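Local coordinates for protein dipicolinate synthase, B chain (Bacillus cereus, PDB 3MCU) that probably acts together with DpaA to oxidise dihydrodipicolinate to dipicolinate with NADP(+) as acceptor during sporulation, at residues D[21-26]-D[59-64]; D[34-39]-D[63-68]; D[89-94]-D[169-174]; D[100-105]-D[138-143]. All coordinates share one frame; numbering follows the deposited sequence.

Overall arrangement
From the N terminus, strand 7-12 leads to helix 23-31, strand 35-40 and helix 57-65. Contact 1 closes the loop between the two helices. Contact 2 runs from strand 35-40 to the end of helix 57-65. It opens within the loop of contact 1 and ends on the same stretch; the two share Glu63 and Ile64 and touch. Contact 3 comes later, joining strand 87-94 in the middle of the sheet to the turn before helix 174-181. Contact 4 is nested within that loop and pairs helices 95-102 and 138-145. It lies on the opposite side of the chain's centre from contacts 1 and 2, about 27 Å away between centres.

Contact 1: residues D[21-26]-D[59-64]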
loop_
_atom_site.group_PDB
_atom_site.type_symbol
_atom_site.label_atom_id
_atom_site.label_comp_id
_atom_site.label_asym_id
_atom_site.label_seq_id
_atom_site.Cartn_x
_atom_site.Cartn_y
_atom_site.Cartn_z
ATOM N N GLU D 21 -25.061 -10.216 20.691
ATOM C CA GLU D 21 -25.591 -10.003 19.347
ATOM C C GLU D 21 -25.306 -11.207 18.441
ATOM O O GLU D 21 -25.899 -11.334 17.362
ATOM C CB GLU D 21 -25.012 -8.724 18.738
ATOM N N VAL D 22 -24.404 -12.083 18.890
ATOM C CA VAL D 22 -24.036 -13.285 18.138
ATOM C C VAL D 22 -24.467 -14.579 18.847
ATOM O O VAL D 22 -24.526 -15.640 18.235
ATOM C CB VAL D 22 -22.513 -13.339 17.827
ATOM C CG1 VAL D 22 -22.057 -12.056 17.152
ATOM C CG2 VAL D 22 -21.703 -13.600 19.092
HETATM N N MSE D 23 -24.766 -14.486 20.136
HETATM C CA MSE D 23 -25.309 -15.619 20.882
HETATM C C MSE D 23 -26.456 -16.326 20.154
HETATM O O MSE D 23 -26.449 -17.546 20.007
HETATM C CB MSE D 23 -25.782 -15.157 22.260
HETATM C CG MSE D 23 -24.766 -15.344 23.348
HETATM SE SE MSE D 23 -24.500 -17.247 23.684
HETATM C CE MSE D 23 -23.575 -17.065 25.401
ATOM N N PRO D 24 -27.459 -15.559 19.715
ATOM C CA PRO D 24 -28.564 -16.135 18.945
ATOM C C PRO D 24 -28.150 -16.625 17.560
ATOM O O PRO D 24 -28.871 -17.438 16.978
ATOM C CB PRO D 24 -29.540 -14.963 18.810
ATOM C CG PRO D 24 -29.200 -14.049 19.928
ATOM C CD PRO D 24 -27.722 -14.154 20.069
ATOM N N HIS D 25 -27.028 -16.136 17.033
ATOM C CA HIS D 25 -26.575 -16.571 15.706
ATOM C C HIS D 25 -26.039 -17.993 15.717
ATOM O O HIS D 25 -26.345 -18.780 14.821
ATOM C CB HIS D 25 -25.561 -15.596 15.091
ATOM C CG HIS D 25 -26.167 -14.291 14.678
ATOM N ND1 HIS D 25 -27.077 -14.185 13.647
ATOM C CD2 HIS D 25 -26.007 -13.037 15.167
ATOM C CE1 HIS D 25 -27.448 -12.926 13.516
ATOM N NE2 HIS D 25 -26.814 -12.209 14.426
ATOM N N LEU D 26 -25.249 -18.324 16.733
ATOM C CA LEU D 26 -24.813 -19.704 16.914
ATOM C C LEU D 26 -26.038 -20.614 16.901
ATOM O O LEU D 26 -26.082 -21.616 16.188
ATOM C CB LEU D 26 -24.059 -19.868 18.232
ATOM C CG LEU D 26 -22.784 -19.034 18.377
ATOM C CD1 LEU D 26 -22.140 -19.270 19.737
ATOM C CD2 LEU D 26 -21.800 -19.329 17.256
ATOM N N LYS D 59 -18.792 -21.647 28.290
ATOM C CA LYS D 59 -19.282 -23.013 28.464
ATOM C C LYS D 59 -20.710 -23.147 27.935
ATOM O O LYS D 59 -21.136 -24.233 27.551
ATOM C CB LYS D 59 -19.165 -23.502 29.917
ATOM C CG LYS D 59 -19.609 -22.518 30.989
ATOM C CD LYS D 59 -19.488 -23.136 32.385
ATOM C CE LYS D 59 -19.411 -22.074 33.482
ATOM N NZ LYS D 59 -20.632 -22.021 34.340
ATOM N N LYS D 60 -21.435 -22.033 27.904
ATOM C CA LYS D 60 -22.765 -22.017 27.310
ATOM C C LYS D 60 -22.665 -22.175 25.798
ATOM O O LYS D 60 -23.382 -22.979 25.199
ATOM C CB LYS D 60 -23.510 -20.728 27.651
ATOM C CG LYS D 60 -24.875 -20.642 26.989
ATOM C CD LYS D 60 -25.521 -19.283 27.199
ATOM C CE LYS D 60 -26.779 -19.139 26.353
ATOM N NZ LYS D 60 -27.457 -17.823 26.548
ATOM N N ILE D 61 -21.779 -21.394 25.188
ATOM C CA ILE D 61 -21.473 -21.525 23.766
ATOM C C ILE D 61 -21.028 -22.942 23.448
ATOM O O ILE D 61 -21.395 -23.504 22.425
ATOM C CB ILE D 61 -20.346 -20.572 23.342
ATOM C CG1 ILE D 61 -20.860 -19.140 23.235
ATOM C CG2 ILE D 61 -19.756 -20.998 22.008
ATOM C CD1 ILE D 61 -19.816 -18.181 22.697
ATOM N N GLU D 62 -20.241 -23.515 24.347
ATOM C CA GLU D 62 -19.692 -24.845 24.136
ATOM C C GLU D 62 -20.756 -25.933 24.284
ATOM O O GLU D 62 -20.660 -26.993 23.668
ATOM C CB GLU D 62 -18.498 -25.095 25.069
ATOM C CG GLU D 62 -17.333 -24.126 24.844
ATOM C CD GLU D 62 -16.038 -24.580 25.501
ATOM O OE1 GLU D 62 -14.982 -23.956 25.252
ATOM O OE2 GLU D 62 -16.072 -25.568 26.264
ATOM N N GLU D 63 -21.778 -25.665 25.087
ATOM C CA GLU D 63 -22.887 -26.600 25.206
ATOM C C GLU D 63 -23.794 -26.498 23.981
ATOM O O GLU D 63 -24.232 -27.511 23.435
ATOM C CB GLU D 63 -23.687 -26.341 26.484
ATOM C CG GLU D 63 -24.783 -27.364 26.738
ATOM C CD GLU D 63 -26.138 -26.717 26.953
ATOM O OE1 GLU D 63 -27.164 -27.432 26.870
ATOM O OE2 GLU D 63 -26.175 -25.493 27.200
ATOM N N ILE D 64 -24.068 -25.264 23.561
ATOM C CA ILE D 64 -24.858 -24.998 22.364
ATOM C C ILE D 64 -24.295 -25.723 21.140
ATOM O O ILE D 64 -25.035 -26.353 20.383
ATOM C CB ILE D 64 -24.922 -23.478 22.060
ATOM C CG1 ILE D 64 -25.684 -22.739 23.164
ATOM C CG2 ILE D 64 -25.565 -23.225 20.704
ATOM C CD1 ILE D 64 -25.842 -21.238 22.923
#
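Met23 and Leu26 on helix 23-31 pack against Lys60, Ile61 and Ile64 on helix 57-65. The two helices are neighbours in the alpha/beta fold of the flavoprotein family. They meet through side chains alone, with no hydrogen bond between the segments. Nearest CA atoms, Met23 to Ile61 and Leu26 to Ile64, are both 7.6 Å apart.

The buried part lies toward the sheet. Leu26 points at the other helix and crosses Ile61 at about a right angle. Its CD1 lies 3.7 Å from Ile61 CG2 and equally close to Ile61 CG1. Both residues are buried. On the sheet side, Leu26 also touches Phe10 and Val36, and Ile61 touches Phe12 and Pro38. Ile64 adds a looser apolar contact, with its CG2 4.4 Å from Leu26 CB.

The outer side is more open to solvent, yet it still holds a close methyl contact. Here the selenomethionine Met23 reaches across. Its chain bends at chi2 (-68°), which sets the direction of SE; CE continues from there to helix 57-65. CE lies 4.0 Å from Ile61 CG1, while SE lies 4.3 Å from Ile64 CD1. Lys60 is exposed and spans this side with an extended chain. Its CG sits anti to the backbone N (chi1 177°), and the aliphatic carbons pass over the end of Met23. The lysine thus gives its hydrocarbon part to the contact. At this outer rim the Met23 methyl CE comes to 3.5 Å from Lys60 CD.

Contact 2: residues D[34-39]-D[63-68]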
loop_
_atom_site.group_PDB
_atom_site.type_symbol
_atom_site.label_atom_id
_atom_site.label_comp_id
_atom_site.label_asym_id
_atom_site.label_seq_id
_atom_site.Cartn_x
_atom_site.Cartn_y
_atom_site.Cartn_z
ATOM N N ALA D 34 -26.091 -26.803 10.776
ATOM C CA ALA D 34 -24.651 -26.649 10.622
ATOM C C ALA D 34 -23.903 -27.213 11.822
ATOM O O ALA D 34 -24.422 -27.265 12.928
ATOM C CB ALA D 34 -24.298 -25.196 10.407
ATOM N N GLU D 35 -22.680 -27.652 11.585
ATOM C CA GLU D 35 -21.771 -27.993 12.662
ATOM C C GLU D 35 -20.947 -26.739 12.968
ATOM O O GLU D 35 -20.230 -26.233 12.107
ATOM C CB GLU D 35 -20.887 -29.157 12.214
ATOM C CG GLU D 35 -19.832 -29.596 13.203
ATOM C CD GLU D 35 -18.874 -30.624 12.596
ATOM O OE1 GLU D 35 -17.664 -30.329 12.477
ATOM O OE2 GLU D 35 -19.342 -31.717 12.220
ATOM N N VAL D 36 -21.057 -26.234 14.189
ATOM C CA VAL D 36 -20.431 -24.965 14.555
ATOM C C VAL D 36 -19.212 -25.114 15.473
ATOM O O VAL D 36 -19.342 -25.639 16.575
ATOM C CB VAL D 36 -21.461 -24.070 15.246
ATOM C CG1 VAL D 36 -20.871 -22.707 15.583
ATOM C CG2 VAL D 36 -22.661 -23.922 14.358
ATOM N N ARG D 37 -18.036 -24.658 15.018
ATOM C CA ARG D 37 -16.827 -24.695 15.846
ATOM C C ARG D 37 -16.454 -23.304 16.336
ATOM O O ARG D 37 -15.974 -22.474 15.559
ATOM C CB ARG D 37 -15.618 -25.297 15.101
ATOM C CG ARG D 37 -15.928 -26.263 13.964
ATOM C CD ARG D 37 -16.167 -27.718 14.383
ATOM N NE ARG D 37 -15.032 -28.340 15.064
ATOM C CZ ARG D 37 -14.719 -29.636 15.016
ATOM N NH1 ARG D 37 -15.420 -30.492 14.282
ATOM N NH2 ARG D 37 -13.682 -30.071 15.709
ATOM N N PRO D 38 -16.664 -23.040 17.630
ATOM C CA PRO D 38 -16.356 -21.707 18.172
ATOM C C PRO D 38 -14.855 -21.447 18.282
ATOM O O PRO D 38 -14.084 -22.334 18.640
ATOM C CB PRO D 38 -16.985 -21.731 19.574
ATOM C CG PRO D 38 -17.879 -22.935 19.593
ATOM C CD PRO D 38 -17.272 -23.918 18.641
ATOM N N VAL D 39 -14.465 -20.216 17.976
ATOM C CA VAL D 39 -13.086 -19.777 18.119
ATOM C C VAL D 39 -13.073 -18.469 18.911
ATOM O O VAL D 39 -13.724 -17.492 18.531
ATOM C CB VAL D 39 -12.433 -19.563 16.736
ATOM C CG1 VAL D 39 -10.942 -19.280 16.874
ATOM C CG2 VAL D 39 -12.662 -20.780 15.855
ATOM N N GLU D 63 -21.778 -25.665 25.087
ATOM C CA GLU D 63 -22.887 -26.600 25.206
ATOM C C GLU D 63 -23.794 -26.498 23.981
ATOM O O GLU D 63 -24.232 -27.511 23.435
ATOM C CB GLU D 63 -23.687 -26.341 26.484
ATOM C CG GLU D 63 -24.783 -27.364 26.738
ATOM C CD GLU D 63 -26.138 -26.717 26.953
ATOM O OE1 GLU D 63 -27.164 -27.432 26.870
ATOM O OE2 GLU D 63 -26.175 -25.493 27.200
ATOM N N ILE D 64 -24.068 -25.264 23.561
ATOM C CA ILE D 64 -24.858 -24.998 22.364
ATOM C C ILE D 64 -24.295 -25.723 21.140
ATOM O O ILE D 64 -25.035 -26.353 20.383
ATOM C CB ILE D 64 -24.922 -23.478 22.060
ATOM C CG1 ILE D 64 -25.684 -22.739 23.164
ATOM C CG2 ILE D 64 -25.565 -23.225 20.704
ATOM C CD1 ILE D 64 -25.842 -21.238 22.923
ATOM N N THR D 65 -22.977 -25.643 20.962
ATOM C CA THR D 65 -22.337 -26.167 19.760
ATOM C C THR D 65 -21.900 -27.624 19.887
ATOM O O THR D 65 -21.818 -28.342 18.895
ATOM C CB THR D 65 -21.119 -25.311 19.364
ATOM O OG1 THR D 65 -20.163 -25.316 20.430
ATOM C CG2 THR D 65 -21.551 -23.880 19.080
ATOM N N GLY D 66 -21.615 -28.056 21.109
ATOM C CA GLY D 66 -21.077 -29.382 21.322
ATOM C C GLY D 66 -19.583 -29.472 21.039
ATOM O O GLY D 66 -19.033 -30.567 20.874
ATOM N N PHE D 67 -18.920 -28.321 20.970
ATOM C CA PHE D 67 -17.466 -28.297 20.823
ATOM C C PHE D 67 -16.841 -27.315 21.791
ATOM O O PHE D 67 -17.379 -26.237 22.035
ATOM C CB PHE D 67 -17.042 -27.971 19.385
ATOM C CG PHE D 67 -17.379 -29.046 18.402
ATOM C CD1 PHE D 67 -16.515 -30.108 18.191
ATOM C CD2 PHE D 67 -18.562 -29.005 17.695
ATOM C CE1 PHE D 67 -16.824 -31.102 17.295
ATOM C CE2 PHE D 67 -18.878 -30.001 16.789
ATOM C CZ PHE D 67 -18.005 -31.051 16.591
ATOM N N LYS D 68 -15.710 -27.710 22.359
ATOM C CA LYS D 68 -14.903 -26.803 23.152
ATOM C C LYS D 68 -14.404 -25.710 22.223
ATOM O O LYS D 68 -13.990 -25.981 21.100
ATOM C CB LYS D 68 -13.730 -27.546 23.793
ATOM C CG LYS D 68 -12.872 -28.321 22.795
ATOM C CD LYS D 68 -13.640 -29.464 22.129
ATOM C CE LYS D 68 -12.998 -29.847 20.793
ATOM N NZ LYS D 68 -13.743 -30.935 20.095
HETATM O O HOH W 1 -14.418 -25.320 18.359
#
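The C-terminal end of helix 57-65, closed by an ST turn at Thr65, packs with the loop after it on strand 35-40. Gly66, with positive phi, follows the helix, and Phe67 then lies against Arg37. The guanidinium stacks on one face of the ring in a cation-pi contact. Arg37 CZ is 3.9 Å from the ring centroid, and the planes are 21° apart. The chain of Arg37 bends at chi2 and chi3, and its CD makes a CH-pi contact over the same ring. Glu35 OE1 fixes the guanidinium from its edge by a salt bridge to Arg37 NH1 (2.9 Å). That oxygen also pairs with Arg7. Glu35 CG lies 3.7 Å from Phe67 CE2.

Further in, Pro38 and Thr65 meet tip to tip, with Pro38 CG 3.4 Å from Thr65 OG1. Thr65 OG1 accepts a bond from Phe67 N (3.3 Å) and is also hydrogen-bonded to Ile61 O. Thr65 CG2 packs on Val36 CG1 at 3.8 Å. One water donates to both Pro38 O and Lys68 O. The bond from Phe67 N to Thr65 OG1 closes the ST turn, here where a helix of an alpha/beta fold gives way to a loop.

Contact 3: residues D[89-94]-D[169-174]; sequences VIAPLT and ARMELL. With PO4 (phosphate ion), chain J.
Apolar contacts join Ala91 and Pro92 to Met171, and Val89 and Ala91 to Leu174. No hydrogen bond links the two segments. Ala91 CB points toward the other segment and meets two partners, Leu174 CD1 at 3.9 Å and Met171 SE at 4.0 Å. Met171 is a selenomethionine bent at chi2 (-68°), which places SE against Ala91; CE beyond it reaches the proline. CE lies 3.6 Å from Pro92 CA and also touches Pro92 CB. Leu174 CD1 also comes to 4.2 Å from Val89 CG1.

Strand 87-94 is a central strand of the parallel part of the alpha/beta sheet, with strands 7-12 and 124-130 on its two sides. Segment 169-174 leads into helix 174-181 and lies against one face of the sheet. A cis peptide bond precedes Pro92, where the chain turns a corner.

The polar bonds lie away from the apolar contact. Arg170 NE donates to Glu172 OE2 (2.7 Å) in a salt bridge within segment 169-174. The donor meets that oxygen from above the carboxylate plane. Thr94 lies at the N-cap of helix 95-102, and its OG1 bonds to Ser97 N. OG1 also donates to phosphate O2 at 3.0 Å. The phosphate, probably from the crystallisation liquor, is held as well by Gly14 N, Ser41 OG, Asn96 ND2 and Ser97 OG.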
loop_
_atom_site.group_PDB
_atom_site.type_symbol
_atom_site.label_atom_id
_atom_site.label_comp_id
_atom_site.label_asym_id
_atom_site.label_seq_id
_atom_site.Cartn_x
_atom_site.Cartn_y
_atom_site.Cartn_z
ATOM N N VAL D 89 -16.585 -17.718 9.984
ATOM C CA VAL D 89 -17.243 -16.447 10.292
ATOM C C VAL D 89 -16.460 -15.734 11.382
ATOM O O VAL D 89 -16.039 -16.367 12.354
ATOM C CB VAL D 89 -18.677 -16.650 10.846
ATOM C CG1 VAL D 89 -19.270 -15.313 11.308
ATOM C CG2 VAL D 89 -19.575 -17.304 9.816
ATOM N N ILE D 90 -16.239 -14.432 11.220
ATOM C CA ILE D 90 -15.732 -13.612 12.319
ATOM C C ILE D 90 -16.743 -12.498 12.605
ATOM O O ILE D 90 -17.063 -11.693 11.734
ATOM C CB ILE D 90 -14.364 -12.978 12.007
ATOM C CG1 ILE D 90 -13.356 -14.029 11.515
ATOM C CG2 ILE D 90 -13.834 -12.218 13.237
ATOM C CD1 ILE D 90 -11.989 -13.412 11.106
ATOM N N ALA D 91 -17.264 -12.465 13.821
ATOM C CA ALA D 91 -18.342 -11.550 14.117
ATOM C C ALA D 91 -18.555 -11.457 15.619
ATOM O O ALA D 91 -18.873 -12.451 16.260
ATOM C CB ALA D 91 -19.624 -12.011 13.413
ATOM N N PRO D 92 -18.363 -10.257 16.186
ATOM C CA PRO D 92 -17.938 -9.062 15.449
ATOM C C PRO D 92 -16.464 -9.081 15.072
ATOM O O PRO D 92 -15.655 -9.763 15.688
ATOM C CB PRO D 92 -18.190 -7.924 16.455
ATOM C CG PRO D 92 -18.045 -8.569 17.785
ATOM C CD PRO D 92 -18.592 -9.975 17.616
ATOM N N LEU D 93 -16.130 -8.321 14.041
ATOM C CA LEU D 93 -14.752 -8.144 13.625
ATOM C C LEU D 93 -14.339 -6.726 14.023
ATOM O O LEU D 93 -14.833 -5.750 13.464
ATOM C CB LEU D 93 -14.662 -8.314 12.113
ATOM C CG LEU D 93 -13.334 -8.629 11.422
ATOM C CD1 LEU D 93 -12.947 -7.543 10.447
ATOM C CD2 LEU D 93 -12.217 -8.942 12.390
ATOM N N THR D 94 -13.449 -6.618 15.002
ATOM C CA THR D 94 -12.983 -5.317 15.458
ATOM C C THR D 94 -12.056 -4.681 14.433
ATOM O O THR D 94 -11.549 -5.354 13.552
ATOM C CB THR D 94 -12.256 -5.399 16.819
ATOM O OG1 THR D 94 -11.094 -6.226 16.698
ATOM C CG2 THR D 94 -13.177 -5.960 17.899
ATOM N N ALA D 169 -21.628 -3.900 10.496
ATOM C CA ALA D 169 -22.478 -4.783 9.722
ATOM C C ALA D 169 -23.892 -4.854 10.304
ATOM O O ALA D 169 -24.096 -4.634 11.493
ATOM C CB ALA D 169 -21.881 -6.165 9.681
ATOM N N ARG D 170 -24.852 -5.155 9.441
ATOM C CA ARG D 170 -26.165 -5.605 9.878
ATOM C C ARG D 170 -26.044 -7.081 10.259
ATOM O O ARG D 170 -26.181 -7.953 9.400
ATOM C CB ARG D 170 -27.196 -5.418 8.744
ATOM C CG ARG D 170 -27.495 -3.949 8.378
ATOM C CD ARG D 170 -28.493 -3.836 7.225
ATOM N NE ARG D 170 -29.748 -4.516 7.550
ATOM C CZ ARG D 170 -30.686 -4.827 6.664
ATOM N NH1 ARG D 170 -31.766 -5.463 7.066
ATOM N NH2 ARG D 170 -30.549 -4.500 5.382
HETATM N N MSE D 171 -25.767 -7.357 11.534
HETATM C CA MSE D 171 -25.638 -8.735 12.043
HETATM C C MSE D 171 -26.776 -9.678 11.656
HETATM O O MSE D 171 -26.576 -10.892 11.520
HETATM C CB MSE D 171 -25.549 -8.735 13.566
HETATM C CG MSE D 171 -24.241 -8.258 14.114
HETATM SE SE MSE D 171 -22.776 -9.514 13.721
HETATM C CE MSE D 171 -21.461 -8.681 14.871
ATOM N N GLU D 172 -27.969 -9.120 11.501
ATOM C CA GLU D 172 -29.151 -9.920 11.240
ATOM C C GLU D 172 -29.044 -10.579 9.865
ATOM O O GLU D 172 -29.712 -11.577 9.597
ATOM C CB GLU D 172 -30.435 -9.078 11.365
ATOM C CG GLU D 172 -30.620 -7.994 10.290
ATOM C CD GLU D 172 -30.032 -6.648 10.682
ATOM O OE1 GLU D 172 -29.293 -6.574 11.700
ATOM O OE2 GLU D 172 -30.323 -5.649 9.971
ATOM N N LEU D 173 -28.186 -10.033 9.005
ATOM C CA LEU D 173 -27.986 -10.611 7.686
ATOM C C LEU D 173 -26.828 -11.612 7.664
ATOM O O LEU D 173 -26.383 -12.014 6.587
ATOM C CB LEU D 173 -27.763 -9.511 6.641
ATOM C CG LEU D 173 -28.911 -8.518 6.434
ATOM C CD1 LEU D 173 -28.616 -7.564 5.288
ATOM C CD2 LEU D 173 -30.230 -9.257 6.195
ATOM N N LEU D 174 -26.342 -12.010 8.840
ATOM C CA LEU D 174 -25.187 -12.917 8.939
ATOM C C LEU D 174 -25.405 -14.246 8.204
ATOM O O LEU D 174 -24.600 -14.656 7.349
ATOM C CB LEU D 174 -24.819 -13.170 10.403
ATOM C CG LEU D 174 -23.551 -13.962 10.754
ATOM C CD1 LEU D 174 -22.999 -13.550 12.113
ATOM C CD2 LEU D 174 -23.817 -15.453 10.735
HETATM P P PO4 J . -8.903 -8.059 19.265
HETATM O O1 PO4 J . -9.656 -9.375 19.417
HETATM O O2 PO4 J . -9.839 -6.870 19.315
HETATM O O3 PO4 J . -7.878 -7.970 20.380
HETATM O O4 PO4 J . -8.197 -7.996 17.940
#

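Contact 4: residues D[100-105]-D[138-143]; sequences KFANAM and GVNLMR
The last turn of helix 95-102 approaches helix 138-145 most closely at Ala102 and Asn140, whose CA atoms are 5.6 Å apart. The first of these helices ends in a Schellman motif, with Ala104 at positive phi. Such a close approach suits the small side chain of Ala102, which points at the other helix. Its CB lies 3.8 Å from Asn140 OD1 and is also close to Asn140 CB.

Arg143 comes from one turn further on. Its CG is anti to the backbone N (chi1 175°), and the chain bends at chi3. Arg143 CD rests 3.8 Å from Ala102 O, and NH1 lies 4.0 Å from Ala102 CB. Arg143 NH1 also donates a weak hydrogen bond to Asn140 OD1, at 2.9 Å with an angle of 128°. The amide nitrogen of Asn140 is bonded to Asn137. The side chain of Asn103 packs beside Asn140 and Arg143.

No hydrogen bond crosses between the two segments, which meet by van der Waals packing. Asn103 O is instead hydrogen-bonded to Ser99 OG of a second subunit, and Lys100 NZ forms a salt bridge with Asp107 of a fourth, so the junction lies at a subunit interface.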
loop_
_atom_site.group_PDB
_atom_site.type_symbol
_atom_site.label_atom_id
_atom_site.label_comp_id
_atom_site.label_asym_id
_atom_site.label_seq_id
_atom_site.Cartn_x
_atom_site.Cartn_y
_atom_site.Cartn_z
ATOM N N LYS D 100 -5.248 -6.474 11.282
ATOM C CA LYS D 100 -4.335 -7.609 11.348
ATOM C C LYS D 100 -4.640 -8.655 10.259
ATOM O O LYS D 100 -3.731 -9.132 9.568
ATOM C CB LYS D 100 -4.341 -8.225 12.752
ATOM C CG LYS D 100 -3.528 -7.426 13.788
ATOM C CD LYS D 100 -3.826 -7.865 15.228
ATOM C CE LYS D 100 -2.789 -7.293 16.194
ATOM N NZ LYS D 100 -3.319 -7.000 17.563
ATOM N N PHE D 101 -5.918 -9.000 10.100
ATOM C CA PHE D 101 -6.348 -9.894 9.027
ATOM C C PHE D 101 -5.871 -9.369 7.665
ATOM O O PHE D 101 -5.233 -10.103 6.908
ATOM C CB PHE D 101 -7.879 -10.064 9.040
ATOM C CG PHE D 101 -8.379 -11.172 8.145
ATOM C CD1 PHE D 101 -7.658 -12.339 7.997
ATOM C CD2 PHE D 101 -9.578 -11.048 7.475
ATOM C CE1 PHE D 101 -8.108 -13.349 7.186
ATOM C CE2 PHE D 101 -10.043 -12.058 6.665
ATOM C CZ PHE D 101 -9.316 -13.206 6.515
ATOM N N ALA D 102 -6.164 -8.107 7.353
ATOM C CA ALA D 102 -5.789 -7.538 6.044
ATOM C C ALA D 102 -4.292 -7.612 5.791
ATOM O O ALA D 102 -3.857 -7.708 4.648
ATOM C CB ALA D 102 -6.238 -6.105 5.920
ATOM N N ASN D 103 -3.510 -7.547 6.861
ATOM C CA ASN D 103 -2.058 -7.582 6.737
ATOM C C ASN D 103 -1.470 -8.985 6.901
ATOM O O ASN D 103 -0.260 -9.160 6.852
ATOM C CB ASN D 103 -1.412 -6.597 7.714
ATOM C CG ASN D 103 -1.642 -5.156 7.313
ATOM O OD1 ASN D 103 -2.333 -4.408 8.009
ATOM N ND2 ASN D 103 -1.098 -4.765 6.171
ATOM N N ALA D 104 -2.341 -9.977 7.078
ATOM C CA ALA D 104 -1.922 -11.375 7.190
ATOM C C ALA D 104 -1.117 -11.670 8.463
ATOM O O ALA D 104 -0.209 -12.485 8.451
ATOM C CB ALA D 104 -1.145 -11.815 5.946
HETATM N N MSE D 105 -1.463 -11.016 9.562
HETATM C CA MSE D 105 -0.932 -11.390 10.865
HETATM C C MSE D 105 -1.802 -12.480 11.448
HETATM O O MSE D 105 -2.957 -12.632 11.042
HETATM C CB MSE D 105 -0.889 -10.176 11.780
HETATM C CG MSE D 105 0.027 -9.095 11.240
HETATM SE SE MSE D 105 0.168 -7.462 12.299
HETATM C CE MSE D 105 0.243 -8.225 14.090
ATOM N N GLY D 138 -9.991 2.187 6.428
ATOM C CA GLY D 138 -10.684 2.076 5.156
ATOM C C GLY D 138 -9.975 1.225 4.118
ATOM O O GLY D 138 -10.592 0.369 3.432
ATOM N N VAL D 139 -8.676 1.473 3.998
ATOM C CA VAL D 139 -7.823 0.763 3.042
ATOM C C VAL D 139 -7.722 -0.711 3.404
ATOM O O VAL D 139 -7.598 -1.559 2.533
ATOM C CB VAL D 139 -6.421 1.392 2.978
ATOM C CG1 VAL D 139 -5.477 0.514 2.175
ATOM C CG2 VAL D 139 -6.498 2.760 2.339
ATOM N N ASN D 140 -7.819 -1.028 4.685
ATOM C CA ASN D 140 -7.792 -2.428 5.097
ATOM C C ASN D 140 -9.082 -3.131 4.732
ATOM O O ASN D 140 -9.073 -4.256 4.230
ATOM C CB ASN D 140 -7.517 -2.532 6.596
ATOM C CG ASN D 140 -6.069 -2.187 6.940
ATOM O OD1 ASN D 140 -5.151 -2.497 6.166
ATOM N ND2 ASN D 140 -5.862 -1.547 8.081
ATOM N N LEU D 141 -10.192 -2.442 4.983
ATOM C CA LEU D 141 -11.504 -2.926 4.625
ATOM C C LEU D 141 -11.542 -3.253 3.130
ATOM O O LEU D 141 -11.909 -4.358 2.732
ATOM C CB LEU D 141 -12.561 -1.869 4.989
ATOM C CG LEU D 141 -14.027 -2.314 5.073
ATOM C CD1 LEU D 141 -14.889 -1.245 5.821
ATOM C CD2 LEU D 141 -14.578 -2.578 3.707
HETATM N N MSE D 142 -11.165 -2.286 2.304
HETATM C CA MSE D 142 -11.239 -2.458 0.854
HETATM C C MSE D 142 -10.269 -3.484 0.310
HETATM O O MSE D 142 -10.550 -4.087 -0.721
HETATM C CB MSE D 142 -11.056 -1.131 0.116
HETATM C CG MSE D 142 -12.251 -0.209 0.255
HETATM SE SE MSE D 142 -13.908 -1.079 -0.302
HETATM C CE MSE D 142 -14.943 0.581 -0.515
ATOM N N ARG D 143 -9.140 -3.683 0.986
ATOM C CA ARG D 143 -8.166 -4.668 0.525
ATOM C C ARG D 143 -8.813 -6.049 0.666
ATOM O O ARG D 143 -8.755 -6.876 -0.249
ATOM C CB ARG D 143 -6.824 -4.569 1.296
ATOM C CG ARG D 143 -5.798 -5.672 0.935
ATOM C CD ARG D 143 -4.406 -5.453 1.586
ATOM N NE ARG D 143 -3.992 -4.060 1.443
ATOM C CZ ARG D 143 -3.814 -3.203 2.455
ATOM N NH1 ARG D 143 -3.963 -3.589 3.726
ATOM N NH2 ARG D 143 -3.463 -1.951 2.195
#